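Local coordinates for protein immunoreactive 84kD antigen PG93 (Porphyromonas gingivalis, PDB 5M11) that serves as an essential bacterial surface component of the type-IX secretion system and binds zinc and calcium ions, at residues G126-V132 with T143-K149. Residue numbers count along the deposited sequence, not the author numbering.
Sequences GGFGLSV and TYAKGTK
An antiparallel strand pairing and the turns that prolong it join 126-132 to 143-149, at the end of the hairpin of strands 129-134 and 139-144 remote from its connection. Leu130 and Tyr144 form the hydrogen-bonded pair, with Leu130 N to Tyr144 O and Tyr144 N to Leu130 O both 2.8 Å. Ser131 and Thr143 follow as a non-hydrogen-bonded pair, CA atoms 4.3 Å apart; with both chi1 angles m, Ser131 OG and Thr143 OG1 hydrogen-bond at 2.8 Å. On the opposite face, Leu130 (chi1 t, chi2 p) brings CD2 to 4.0 Å from Tyr144 CD2 at the ring edge, and Val132 CG2 lies 3.6 Å from Tyr144 CE2. These are the third and fourth strands of a four-stranded up-and-down sheet, a blade of the N-terminal beta-propeller; Tyr144 also packs on Leu161 of the next blade, which the chain enters after Lys149. Beyond the ladder, a type I turn, Gly126 to Gly129, meets a type II turn, Ala145 to Thr148, where Gly147 N donates to Phe128 O (2.8 Å). Gly129 (phi 122°, psi -144°) has no room for a CB, which would clash with Tyr144 O and Ala145 O; its CA makes a CA-H...O contact with Thr148 O at 3.2 Å. Phe128, chi1 p, points away from 143-149 and folds its ring over Gly126, packing on Leu101 and Leu107.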
loop_
_atom_site.group_PDB
_atom_site.type_symbol
_atom_site.label_atom_id
_atom_site.label_comp_id
_atom_site.label_asym_id
_atom_site.label_seq_id
_atom_site.Cartn_x
_atom_site.Cartn_y
_atom_site.Cartn_z
ATOM N N GLY A 126 -21.595 14.056 -4.828
ATOM C CA GLY A 126 -20.308 13.853 -5.483
ATOM C C GLY A 126 -20.341 13.987 -6.998
ATOM O O GLY A 126 -21.248 14.613 -7.556
ATOM N N GLY A 127 -19.348 13.399 -7.667
ATOM C CA GLY A 127 -19.234 13.447 -9.121
ATOM C C GLY A 127 -20.178 12.498 -9.834
ATOM O O GLY A 127 -20.201 12.463 -11.073
ATOM N N PHE A 128 -20.945 11.707 -9.045
ATOM C CA PHE A 128 -21.922 10.691 -9.465
ATOM C C PHE A 128 -23.344 11.222 -9.340
ATOM O O PHE A 128 -24.282 10.552 -9.805
ATOM C CB PHE A 128 -21.777 9.396 -8.605
ATOM C CG PHE A 128 -21.737 9.642 -7.115
ATOM C CD1 PHE A 128 -22.915 9.775 -6.382
ATOM C CD2 PHE A 128 -20.526 9.847 -6.460
ATOM C CE1 PHE A 128 -22.880 10.124 -5.025
ATOM C CE2 PHE A 128 -20.492 10.172 -5.101
ATOM C CZ PHE A 128 -21.668 10.311 -4.391
ATOM N N GLY A 129 -23.490 12.359 -8.642
ATOM C CA GLY A 129 -24.774 12.992 -8.379
ATOM C C GLY A 129 -25.048 13.163 -6.895
ATOM O O GLY A 129 -24.131 13.454 -6.119
ATOM N N LEU A 130 -26.329 13.011 -6.497
ATOM C CA LEU A 130 -26.756 13.114 -5.110
ATOM C C LEU A 130 -27.430 11.822 -4.702
ATOM O O LEU A 130 -28.522 11.559 -5.173
ATOM C CB LEU A 130 -27.672 14.329 -4.871
ATOM C CG LEU A 130 -28.180 14.533 -3.430
ATOM C CD1 LEU A 130 -27.021 14.671 -2.443
ATOM C CD2 LEU A 130 -29.088 15.739 -3.331
ATOM N N SER A 131 -26.779 11.011 -3.838
ATOM C CA SER A 131 -27.293 9.717 -3.403
ATOM C C SER A 131 -27.893 9.746 -1.989
ATOM O O SER A 131 -27.283 10.287 -1.048
ATOM C CB SER A 131 -26.191 8.672 -3.469
ATOM O OG SER A 131 -26.039 8.276 -4.819
ATOM N N VAL A 132 -29.094 9.168 -1.843
ATOM C CA VAL A 132 -29.765 9.075 -0.549
ATOM C C VAL A 132 -29.477 7.687 -0.012
ATOM O O VAL A 132 -29.864 6.672 -0.621
ATOM C CB VAL A 132 -31.280 9.385 -0.569
ATOM C CG1 VAL A 132 -31.832 9.468 0.841
ATOM C CG2 VAL A 132 -31.546 10.676 -1.291
ATOM N N THR A 143 -30.957 8.252 -6.443
ATOM C CA THR A 143 -29.805 9.060 -6.824
ATOM C C THR A 143 -30.375 10.128 -7.715
ATOM O O THR A 143 -30.915 9.814 -8.775
ATOM C CB THR A 143 -28.631 8.260 -7.457
ATOM O OG1 THR A 143 -28.074 7.369 -6.486
ATOM C CG2 THR A 143 -27.505 9.175 -7.952
ATOM N N TYR A 144 -30.322 11.372 -7.246
ATOM C CA TYR A 144 -30.769 12.558 -7.973
ATOM C C TYR A 144 -29.576 13.091 -8.747
ATOM O O TYR A 144 -28.440 12.804 -8.360
ATOM C CB TYR A 144 -31.355 13.609 -7.016
ATOM C CG TYR A 144 -32.263 13.052 -5.927
ATOM C CD1 TYR A 144 -33.327 12.196 -6.237
ATOM C CD2 TYR A 144 -32.099 13.424 -4.603
ATOM C CE1 TYR A 144 -34.201 11.733 -5.250
ATOM C CE2 TYR A 144 -32.970 12.974 -3.610
ATOM C CZ TYR A 144 -34.023 12.135 -3.938
ATOM O OH TYR A 144 -34.855 11.693 -2.938
ATOM N N ALA A 145 -29.818 13.793 -9.880
ATOM C CA ALA A 145 -28.797 14.348 -10.792
ATOM C C ALA A 145 -27.759 13.289 -11.232
ATOM O O ALA A 145 -26.605 13.648 -11.465
ATOM C CB ALA A 145 -28.091 15.522 -10.142
ATOM N N LYS A 146 -28.172 11.979 -11.314
ATOM C CA LYS A 146 -27.338 10.820 -11.651
ATOM C C LYS A 146 -26.339 11.167 -12.742
ATOM O O LYS A 146 -26.745 11.681 -13.780
ATOM C CB LYS A 146 -28.221 9.655 -12.090
ATOM C CG LYS A 146 -27.701 8.294 -11.661
ATOM C CD LYS A 146 -28.705 7.163 -11.946
ATOM C CE LYS A 146 -29.769 6.972 -10.878
ATOM N NZ LYS A 146 -30.632 5.791 -11.165
ATOM N N GLY A 147 -25.049 10.982 -12.452
ATOM C CA GLY A 147 -23.947 11.256 -13.367
ATOM C C GLY A 147 -23.578 12.708 -13.588
ATOM O O GLY A 147 -22.944 13.032 -14.592
ATOM N N THR A 148 -23.926 13.589 -12.663
ATOM C CA THR A 148 -23.609 15.011 -12.748
ATOM C C THR A 148 -22.963 15.423 -11.448
ATOM O O THR A 148 -23.483 15.082 -10.385
ATOM C CB THR A 148 -24.882 15.829 -13.046
ATOM O OG1 THR A 148 -25.508 15.287 -14.207
ATOM C CG2 THR A 148 -24.625 17.339 -13.209
ATOM N N LYS A 149 -21.844 16.164 -11.518
ATOM C CA LYS A 149 -21.176 16.626 -10.313
ATOM C C LYS A 149 -22.143 17.526 -9.564
ATOM O O LYS A 149 -22.690 18.440 -10.173
ATOM C CB LYS A 149 -19.852 17.362 -10.646
ATOM C CG LYS A 149 -19.026 17.738 -9.417
ATOM C CD LYS A 149 -17.754 18.454 -9.757
ATOM C CE LYS A 149 -17.295 19.375 -8.643
ATOM N NZ LYS A 149 -18.157 20.588 -8.516
#